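Local structure of cGAS/DncV-like nucleotidyltransferase in E. coli homolog (Elizabethkingia meningoseptica ATCC 13253 = NBRC 12535, 6E0O) at residues M1-S4 and E5-I9; P14-T17 and T18-K22; A103-E106 and E107-N111. The protein synthesizes cyclic dinucleotides from nucleoside triphosphates with the help of magnesium, as second messengers in a CBASS defence against bacteriophage. One frame throughout, in Å; residues are numbered along the deposited sequence. Where two conformers were deposited one is given.

Interaction 1. Residues M1-S4 and E5-I9; sequences MNFS and EQQLI
Gln7 OE1, in the conformer described, one of two for Gln7, draws two groups of Ser4: the backbone N donates to it at 2.9 Å with a nearly straight N-H (168°), and the hydroxyl OG lies 3.5 Å from the same OE1, at most a weak bond. In return Ser4 OG accepts from Gln7 N at 3.0 Å. The two reciprocal bonds make a capping box, with Ser4 as the N-cap of helix 5-11, a standard way of satisfying backbone N-H groups in the first turn of a helix. Each side chain is turned for its task. Ser4 OG sits between the backbone N and the carbonyl carbon, facing the first turn, while Gln7 folds back with CG beside its own N (chi1 -72°) and then runs extended at chi2, carrying the amide past OG to the N-H of Ser4. Ordinary helical bonding starts at the same residue, where Leu8 N donates to Ser4 O at 3.0 Å. The amide of Gln7 also closes on Phe3: OE1 is 3.3 Å from Phe3 CA and lies at the edge of the ring, near its plane, and the amide and ring planes stand 56° apart. On the apolar side Phe3 CB approaches Leu8 CD2 only loosely, at 4.4 Å. Phe3 reaches Leu289 of helix 275-289 and its ring meets that of Trp11. Leu8 packs on Thr237 and Leu240, and the Glu5 carboxylate bonds Thr237 OG1 and Tyr236 N, seating the capped helix end against helix 236-252.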
ATOM      1  N   MET A   1      16.409 -18.268 -17.639  1.00 36.57           N
ATOM      2  CA  MET A   1      15.411 -18.259 -16.531  1.00 35.89           C
ATOM      3  C   MET A   1      14.012 -18.579 -17.063  1.00 31.07           C
ATOM      4  O   MET A   1      13.824 -18.747 -18.263  1.00 35.79           O
ATOM      5  CB  MET A   1      15.414 -16.909 -15.828  1.00 40.09           C
ATOM      6  CG  MET A   1      14.960 -15.760 -16.690  1.00 42.95           C
ATOM      7  SD  MET A   1      14.352 -14.410 -15.670  1.00 47.47           S
ATOM      8  CE  MET A   1      12.821 -15.137 -15.080  1.00 29.54           C
ATOM      9  N   ASN A   2      13.025 -18.635 -16.165  1.00 24.19           N
ATOM     10  CA  ASN A   2      11.765 -19.290 -16.497  1.00 23.39           C
ATOM     11  C   ASN A   2      10.783 -18.402 -17.246  1.00 23.71           C
ATOM     12  O   ASN A   2       9.849 -18.929 -17.865  1.00 29.17           O
ATOM     13  CB  ASN A   2      11.092 -19.805 -15.221  1.00 22.20           C
ATOM     14  CG  ASN A   2      11.904 -20.868 -14.529  1.00 20.21           C
ATOM     15  OD1 ASN A   2      12.698 -21.576 -15.159  1.00 24.29           O
ATOM     16  ND2 ASN A   2      11.696 -21.006 -13.232  1.00 19.52           N
ATOM     17  N   PHE A   3      10.953 -17.089 -17.196  1.00 19.89           N
ATOM     18  CA  PHE A   3      10.029 -16.158 -17.819  1.00 19.82           C
ATOM     19  C   PHE A   3      10.821 -15.210 -18.697  1.00 19.50           C
ATOM     20  O   PHE A   3      11.918 -14.777 -18.333  1.00 22.37           O
ATOM     21  CB  PHE A   3       9.244 -15.384 -16.764  1.00 21.04           C
ATOM     22  CG  PHE A   3       8.463 -16.272 -15.839  1.00 19.79           C
ATOM     23  CD1 PHE A   3       7.215 -16.751 -16.199  1.00 22.77           C
ATOM     24  CD2 PHE A   3       8.995 -16.656 -14.627  1.00 17.43           C
ATOM     25  CE1 PHE A   3       6.509 -17.582 -15.356  1.00 22.68           C
ATOM     26  CE2 PHE A   3       8.294 -17.485 -13.776  1.00 18.13           C
ATOM     27  CZ  PHE A   3       7.049 -17.953 -14.144  1.00 18.96           C
ATOM     28  N   SER A   4      10.265 -14.908 -19.858  1.00 18.18           N
ATOM     29  CA  SER A   4      10.968 -14.094 -20.824  1.00 18.57           C
ATOM     30  C   SER A   4      10.941 -12.625 -20.409  1.00 16.01           C
ATOM     31  O   SER A   4      10.174 -12.200 -19.539  1.00 16.23           O
ATOM     32  CB  SER A   4      10.291 -14.221 -22.181  1.00 19.36           C
ATOM     33  OG  SER A   4       9.011 -13.611 -22.111  1.00 19.57           O
ATOM     34  N   GLU A   5      11.803 -11.840 -21.058  1.00 16.49           N
ATOM     35  CA  GLU A   5      11.776 -10.393 -20.896  1.00 15.96           C
ATOM     36  C   GLU A   5      10.367  -9.854 -21.113  1.00 15.20           C
ATOM     37  O   GLU A   5       9.874  -9.037 -20.327  1.00 14.90           O
ATOM     38  CB  GLU A   5      12.775  -9.772 -21.873  1.00 16.97           C
ATOM     39  CG  GLU A   5      12.841  -8.259 -21.868  1.00 16.75           C
ATOM     40  CD  GLU A   5      13.650  -7.668 -20.721  1.00 16.47           C
ATOM     41  OE1 GLU A   5      14.237  -8.424 -19.913  1.00 16.71           O
ATOM     42  OE2 GLU A   5      13.712  -6.427 -20.644  1.00 16.08           O
ATOM     43  N   GLN A   6       9.696 -10.312 -22.174  1.00 16.47           N
ATOM     44  CA  GLN A   6       8.358  -9.812 -22.463  1.00 16.69           C
ATOM     45  C   GLN A   6       7.364 -10.192 -21.368  1.00 15.27           C
ATOM     46  O   GLN A   6       6.468  -9.410 -21.043  1.00 15.83           O
ATOM     47  CB  GLN A   6       7.873 -10.320 -23.818  1.00 17.91           C
ATOM     48  CG  GLN A   6       6.540  -9.719 -24.210  1.00 21.32           C
ATOM     49  CD  GLN A   6       6.620  -8.218 -24.367  1.00 24.02           C
ATOM     50  OE1 GLN A   6       7.456  -7.709 -25.114  1.00 26.98           O
ATOM     51  NE2 GLN A   6       5.765  -7.498 -23.649  1.00 24.85           N
ATOM     52  N   GLN A   7       7.477 -11.399 -20.810  1.00 14.82           N
ATOM     53  CA  GLN A   7       6.576 -11.778 -19.725  0.60 15.34           C
ATOM     54  C   GLN A   7       6.772 -10.871 -18.516  1.00 15.29           C
ATOM     55  O   GLN A   7       5.796 -10.474 -17.866  1.00 16.06           O
ATOM     56  CB  GLN A   7       6.775 -13.249 -19.366  0.60 16.53           C
ATOM     57  CG  GLN A   7       6.223 -14.211 -20.420  0.60 18.21           C
ATOM     58  CD  GLN A   7       6.518 -15.669 -20.110  0.60 21.45           C
ATOM     59  OE1 GLN A   7       7.671 -16.098 -20.127  0.60 20.24           O
ATOM     60  NE2 GLN A   7       5.473 -16.440 -19.832  0.60 23.62           N
ATOM     61  N   LEU A   8       8.023 -10.519 -18.207  1.00 14.99           N
ATOM     62  CA  LEU A   8       8.269  -9.600 -17.099  1.00 14.71           C
ATOM     63  C   LEU A   8       7.667  -8.235 -17.391  1.00 13.83           C
ATOM     64  O   LEU A   8       7.084  -7.603 -16.503  1.00 14.61           O
ATOM     65  CB  LEU A   8       9.767  -9.462 -16.829  1.00 15.07           C
ATOM     66  CG  LEU A   8      10.500 -10.716 -16.356  1.00 16.29           C
ATOM     67  CD1 LEU A   8      11.959 -10.368 -16.068  1.00 18.23           C
ATOM     68  CD2 LEU A   8       9.834 -11.316 -15.137  1.00 15.88           C
ATOM     69  N   ILE A   9       7.811  -7.753 -18.628  1.00 14.00           N
ATOM     70  CA  ILE A   9       7.192  -6.483 -18.998  1.00 14.43           C
ATOM     71  C   ILE A   9       5.685  -6.552 -18.780  1.00 15.32           C
ATOM     72  O   ILE A   9       5.076  -5.628 -18.229  1.00 14.96           O
ATOM     73  CB  ILE A   9       7.550  -6.105 -20.447  1.00 14.73           C
ATOM     74  CG1 ILE A   9       9.054  -5.815 -20.546  1.00 15.96           C
ATOM     75  CG2 ILE A   9       6.723  -4.910 -20.900  1.00 16.83           C
ATOM     76  CD1 ILE A   9       9.563  -5.675 -21.968  1.00 17.59           C
TER

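Interaction 2. Residues P14-T17 and T18-K22; sequences PVST and TEDLK
A type I beta turn from Thr17 to Asp20 leads the chain into helix 21-38, and its two end residues are joined in both directions. Asp20 N donates to Thr17 O at 3.0 Å, the bond that closes the turn, while Thr17 N returns a bond of 2.9 Å to Asp20 OD2. This second N-H comes from above the carboxylate, 60° out of its plane. Asp20 CG lies beside its own backbone N (chi1 -67°), which turns the carboxylate back over Thr17. Asp20 holds the N-cap position of the helix, yet its side chain makes no capping bond; the carboxylate serves the turn behind it instead. OD2 also rests 3.3 Å from Ser16 CA. The hydroxyl of Thr17 takes part as well: OG1, placed between N and the carbonyl carbon, accepts from Glu19 N in an ST turn, over a long 3.3 Å and with a bent N-H (145°). A water joins Thr17 OG1, at 2.9 Å, to Asp20 OD1, to which it donates over a very short 2.5 Å. Each carboxylate oxygen thus has a partner. Next to the turn, Ser16 is buried, its OG bonded to Arg57 O and Ser60 N, and its side chain touches Tyr50 of helix 48-52, a probable GTP-binding residue, as does that of Thr18. Helix 21-38 starts beyond, where Lys22 bonds Asn59 through NZ and Ile133 through the backbone.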
ATOM      1  N   PRO A  14       0.389  -1.891 -14.594  1.00 15.01           N
ATOM      2  CA  PRO A  14      -0.763  -1.788 -13.689  1.00 15.21           C
ATOM      3  C   PRO A  14      -1.952  -2.502 -14.304  1.00 17.32           C
ATOM      4  O   PRO A  14      -2.173  -2.450 -15.516  1.00 19.44           O
ATOM      5  CB  PRO A  14      -1.029  -0.280 -13.591  1.00 18.71           C
ATOM      6  CG  PRO A  14       0.093   0.394 -14.246  1.00 18.51           C
ATOM      7  CD  PRO A  14       0.773  -0.590 -15.165  1.00 15.41           C
ATOM      8  N   VAL A  15      -2.729  -3.171 -13.460  1.00 16.00           N
ATOM      9  CA  VAL A  15      -3.907  -3.881 -13.950  1.00 18.65           C
ATOM     10  C   VAL A  15      -5.191  -3.111 -13.655  1.00 25.07           C
ATOM     11  O   VAL A  15      -5.975  -2.839 -14.569  1.00 32.99           O
ATOM     12  CB  VAL A  15      -3.921  -5.332 -13.442  1.00 19.13           C
ATOM     13  CG1 VAL A  15      -5.184  -6.032 -13.878  1.00 20.51           C
ATOM     14  CG2 VAL A  15      -2.697  -6.078 -13.964  1.00 22.39           C
ATOM     15  N   SER A  16      -5.418  -2.761 -12.395  1.00 22.34           N
ATOM     16  CA  SER A  16      -6.509  -1.876 -11.999  1.00 18.87           C
ATOM     17  C   SER A  16      -5.942  -0.487 -11.740  1.00 17.42           C
ATOM     18  O   SER A  16      -4.850  -0.355 -11.183  1.00 20.09           O
ATOM     19  CB  SER A  16      -7.143  -2.375 -10.700  1.00 17.75           C
ATOM     20  OG  SER A  16      -7.773  -3.632 -10.849  1.00 19.60           O
ATOM     21  N   THR A  17      -6.690   0.547 -12.120  1.00 17.22           N
ATOM     22  CA  THR A  17      -6.249   1.908 -11.845  1.00 17.13           C
ATOM     23  C   THR A  17      -7.448   2.797 -11.529  1.00 16.93           C
ATOM     24  O   THR A  17      -8.607   2.425 -11.730  1.00 17.19           O
ATOM     25  CB  THR A  17      -5.484   2.539 -13.021  1.00 21.96           C
ATOM     26  OG1 THR A  17      -6.406   2.789 -14.093  1.00 23.32           O
ATOM     27  CG2 THR A  17      -4.344   1.654 -13.498  1.00 22.71           C
ATOM     28  N   THR A  18      -7.153   4.009 -11.068  1.00 19.11           N
ATOM     29  CA  THR A  18      -8.200   4.973 -10.750  1.00 22.25           C
ATOM     30  C   THR A  18      -8.988   5.422 -11.973  1.00 24.97           C
ATOM     31  O   THR A  18     -10.054   6.026 -11.807  1.00 31.22           O
ATOM     32  CB  THR A  18      -7.569   6.181 -10.057  1.00 24.90           C
ATOM     33  OG1 THR A  18      -6.624   6.791 -10.945  1.00 29.79           O
ATOM     34  CG2 THR A  18      -6.864   5.750  -8.772  1.00 24.62           C
ATOM     35  N   GLU A  19      -8.505   5.138 -13.184  1.00 26.44           N
ATOM     36  CA  GLU A  19      -9.278   5.446 -14.381  1.00 29.03           C
ATOM     37  C   GLU A  19     -10.440   4.482 -14.572  1.00 27.58           C
ATOM     38  O   GLU A  19     -11.350   4.771 -15.357  1.00 29.29           O
ATOM     39  CB  GLU A  19      -8.387   5.383 -15.625  1.00 32.50           C
ATOM     40  CG  GLU A  19      -7.323   6.456 -15.679  1.00 38.30           C
ATOM     41  CD  GLU A  19      -7.906   7.842 -15.502  1.00 44.43           C
ATOM     42  OE1 GLU A  19      -8.268   8.477 -16.515  1.00 45.78           O
ATOM     43  OE2 GLU A  19      -8.019   8.283 -14.336  1.00 47.01           O
ATOM     44  N   ASP A  20     -10.426   3.345 -13.885  1.00 21.22           N
ATOM     45  CA  ASP A  20     -11.433   2.328 -14.127  1.00 19.50           C
ATOM     46  C   ASP A  20     -12.806   2.821 -13.694  1.00 18.81           C
ATOM     47  O   ASP A  20     -12.971   3.387 -12.608  1.00 17.40           O
ATOM     48  CB  ASP A  20     -11.095   1.061 -13.353  1.00 19.09           C
ATOM     49  CG  ASP A  20      -9.839   0.389 -13.852  1.00 21.08           C
ATOM     50  OD1 ASP A  20      -9.413   0.688 -14.986  1.00 25.82           O
ATOM     51  OD2 ASP A  20      -9.285  -0.444 -13.107  1.00 21.13           O
ATOM     52  N   LEU A  21     -13.803   2.568 -14.542  1.00 20.18           N
ATOM     53  CA  LEU A  21     -15.165   2.992 -14.241  1.00 18.73           C
ATOM     54  C   LEU A  21     -15.639   2.452 -12.898  1.00 16.21           C
ATOM     55  O   LEU A  21     -16.273   3.177 -12.121  1.00 15.29           O
ATOM     56  CB  LEU A  21     -16.093   2.522 -15.356  1.00 22.10           C
ATOM     57  CG  LEU A  21     -17.593   2.686 -15.135  1.00 27.05           C
ATOM     58  CD1 LEU A  21     -17.945   4.150 -14.959  1.00 30.26           C
ATOM     59  CD2 LEU A  21     -18.379   2.081 -16.301  1.00 31.31           C
ATOM     60  N   LYS A  22     -15.355   1.179 -12.610  1.00 15.05           N
ATOM     61  CA  LYS A  22     -15.841   0.585 -11.368  1.00 15.57           C
ATOM     62  C   LYS A  22     -15.133   1.171 -10.152  1.00 14.04           C
ATOM     63  O   LYS A  22     -15.701   1.176  -9.057  1.00 13.89           O
ATOM     64  CB  LYS A  22     -15.705  -0.940 -11.415  1.00 16.46           C
ATOM     65  CG  LYS A  22     -16.694  -1.623 -12.365  1.00 18.15           C
ATOM     66  CD  LYS A  22     -16.484  -3.131 -12.448  1.00 19.01           C
ATOM     67  CE  LYS A  22     -16.923  -3.865 -11.191  1.00 21.38           C
ATOM     68  NZ  LYS A  22     -16.710  -5.349 -11.311  1.00 25.25           N
TER
HETATM   69  O   HOH W   1      -7.005   0.436 -15.730  1.00 39.09           O

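Interaction 3. Residues A103-E106 and E107-N111; sequences ADTE and EALRN
Four successive i to i+4 backbone hydrogen bonds, from Glu107 N to Ala103 O (2.9 Å) through Arg110 N to Glu106 O (2.8 Å), mark this as regular alpha helix. One turn apart on one flank, Glu106 and Arg110 run side by side, and Arg110 NH1 donates to Glu106 OE2 at 3.0 Å, an i to i+4 salt bridge. The acid uses its anti lone pair, away from the other oxygen, and OE2 lies at the guanidinium edge, 3° from its plane, although the two flat groups are turned 66° against each other. Glu106 gets there fully extended (chi1 -176°), whereas Arg110 bends at chi3. NH2 of the same guanidinium has a weak bond to Val117 O. Helix 98-113 packs against the sheet of the nucleotidyltransferase domain: the side chains of Thr105 and Leu109 point the same way, Thr105 CG2 4.0 Å from Leu109 CD1, and both touch Val137 of strand 135-147. Leu109 also meets Leu34 of helix 21-38. On another flank a water donates both to Asp104 OD1 and, at 3.1 Å, to Glu107 OE1; it probably eases repulsion between the two acids, and Asp104 OD2 is bonded to Tyr96 OH.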
ATOM      1  N   ALA A 103     -17.860   3.943  14.474  1.00 13.87           N
ATOM      2  CA  ALA A 103     -19.265   3.543  14.496  1.00 14.57           C
ATOM      3  C   ALA A 103     -20.114   4.459  13.622  1.00 14.35           C
ATOM      4  O   ALA A 103     -21.003   3.996  12.900  1.00 14.29           O
ATOM      5  CB  ALA A 103     -19.793   3.548  15.929  1.00 16.41           C
ATOM      6  N   ASP A 104     -19.855   5.764  13.674  1.00 14.61           N
ATOM      7  CA  ASP A 104     -20.611   6.703  12.855  1.00 14.78           C
ATOM      8  C   ASP A 104     -20.311   6.499  11.377  1.00 13.16           C
ATOM      9  O   ASP A 104     -21.201   6.639  10.528  1.00 13.57           O
ATOM     10  CB  ASP A 104     -20.273   8.133  13.274  1.00 17.24           C
ATOM     11  CG  ASP A 104     -20.855   8.507  14.626  1.00 21.79           C
ATOM     12  OD1 ASP A 104     -21.661   7.728  15.190  1.00 24.99           O
ATOM     13  OD2 ASP A 104     -20.495   9.593  15.127  1.00 25.74           O
ATOM     14  N   THR A 105     -19.060   6.164  11.054  1.00 12.72           N
ATOM     15  CA  THR A 105     -18.686   5.871   9.675  1.00 11.85           C
ATOM     16  C   THR A 105     -19.425   4.636   9.181  1.00 11.81           C
ATOM     17  O   THR A 105     -19.977   4.627   8.077  1.00 12.08           O
ATOM     18  CB  THR A 105     -17.172   5.662   9.588  1.00 12.34           C
ATOM     19  OG1 THR A 105     -16.495   6.839  10.026  1.00 13.15           O
ATOM     20  CG2 THR A 105     -16.755   5.376   8.161  1.00 12.77           C
ATOM     21  N   GLU A 106     -19.453   3.582  10.001  1.00 12.72           N
ATOM     22  CA  GLU A 106     -20.179   2.373   9.632  1.00 13.23           C
ATOM     23  C   GLU A 106     -21.657   2.671   9.409  1.00 12.25           C
ATOM     24  O   GLU A 106     -22.261   2.189   8.448  1.00 13.26           O
ATOM     25  CB  GLU A 106     -19.975   1.318  10.719  1.00 15.88           C
ATOM     26  CG  GLU A 106     -20.595  -0.015  10.402  1.00 18.68           C
ATOM     27  CD  GLU A 106     -20.355  -1.057  11.482  1.00 26.45           C
ATOM     28  OE1 GLU A 106     -19.663  -0.757  12.479  1.00 28.64           O
ATOM     29  OE2 GLU A 106     -20.862  -2.184  11.332  1.00 31.28           O
ATOM     30  N   GLU A 107     -22.241   3.500  10.273  1.00 13.28           N
ATOM     31  CA  GLU A 107     -23.652   3.849  10.148  1.00 14.10           C
ATOM     32  C   GLU A 107     -23.915   4.617   8.863  1.00 12.96           C
ATOM     33  O   GLU A 107     -24.875   4.330   8.141  1.00 13.45           O
ATOM     34  CB  GLU A 107     -24.040   4.684  11.362  1.00 16.28           C
ATOM     35  CG  GLU A 107     -25.469   5.079  11.459  1.00 20.18           C
ATOM     36  CD  GLU A 107     -25.780   5.666  12.823  1.00 25.76           C
ATOM     37  OE1 GLU A 107     -25.478   5.006  13.841  1.00 30.09           O
ATOM     38  OE2 GLU A 107     -26.308   6.794  12.872  1.00 31.14           O
ATOM     39  N   ALA A 108     -23.078   5.613   8.567  1.00 12.40           N
ATOM     40  CA  ALA A 108     -23.244   6.381   7.338  1.00 13.08           C
ATOM     41  C   ALA A 108     -23.217   5.466   6.127  1.00 12.28           C
ATOM     42  O   ALA A 108     -24.006   5.635   5.191  1.00 13.57           O
ATOM     43  CB  ALA A 108     -22.144   7.441   7.237  1.00 14.10           C
ATOM     44  N   LEU A 109     -22.317   4.481   6.133  1.00 11.45           N
ATOM     45  CA  LEU A 109     -22.206   3.565   5.008  1.00 11.84           C
ATOM     46  C   LEU A 109     -23.377   2.594   4.974  1.00 11.48           C
ATOM     47  O   LEU A 109     -23.948   2.343   3.908  1.00 11.67           O
ATOM     48  CB  LEU A 109     -20.864   2.844   5.082  1.00 11.23           C
ATOM     49  CG  LEU A 109     -19.644   3.762   4.908  1.00 11.53           C
ATOM     50  CD1 LEU A 109     -18.361   3.031   5.283  1.00 11.72           C
ATOM     51  CD2 LEU A 109     -19.571   4.269   3.476  1.00 11.84           C
ATOM     52  N   ARG A 110     -23.772   2.059   6.128  1.00 11.92           N
ATOM     53  CA  ARG A 110     -24.872   1.100   6.146  1.00 12.59           C
ATOM     54  C   ARG A 110     -26.183   1.741   5.702  1.00 12.16           C
ATOM     55  O   ARG A 110     -27.018   1.080   5.071  1.00 13.13           O
ATOM     56  CB  ARG A 110     -25.029   0.522   7.550  1.00 15.09           C
ATOM     57  CG  ARG A 110     -25.978  -0.651   7.594  1.00 18.91           C
ATOM     58  CD  ARG A 110     -25.902  -1.481   8.850  1.00 24.93           C
ATOM     59  NE  ARG A 110     -24.572  -1.787   9.287  1.00 30.82           N
ATOM     60  CZ  ARG A 110     -23.883  -2.732   8.690  1.00 37.32           C
ATOM     61  NH1 ARG A 110     -22.668  -3.034   9.086  1.00 39.11           N
ATOM     62  NH2 ARG A 110     -24.429  -3.380   7.660  1.00 39.87           N
ATOM     63  N   ASN A 111     -26.381   3.029   5.998  1.00 12.08           N
ATOM     64  CA  ASN A 111     -27.626   3.676   5.597  1.00 12.81           C
ATOM     65  C   ASN A 111     -27.808   3.629   4.093  1.00 14.01           C
ATOM     66  O   ASN A 111     -28.948   3.600   3.620  1.00 15.99           O
ATOM     67  CB  ASN A 111     -27.662   5.130   6.059  1.00 13.26           C
ATOM     68  CG  ASN A 111     -27.893   5.262   7.533  1.00 13.96           C
ATOM     69  OD1 ASN A 111     -28.431   4.353   8.164  1.00 14.92           O
ATOM     70  ND2 ASN A 111     -27.502   6.398   8.094  1.00 15.95           N
TER
HETATM   71  O   HOH W   2     -22.878   5.334  15.515  1.00 33.14           O

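The three contacts follow one another along the chain without touching. Interaction 1 caps the start of helix 5-11, and interaction 2 ends the loop from it into helix 21-38, their centres about 24 Å apart. Helix 21-38, entered through interaction 2, also packs on helix 98-113, which links it to interaction 3, though the centres of these two contacts are about 26 Å apart. Interactions 1 and 3 lie on opposite sides of the chain's centre, about 46 Å between centres. Interaction 2 comes within about 10 Å of the bound magnesium ion, measured from the side chain of Ser16; from the bound nucleic acid, interaction 1 is about 25 Å and interaction 3 about 11 Å at the nearest atoms.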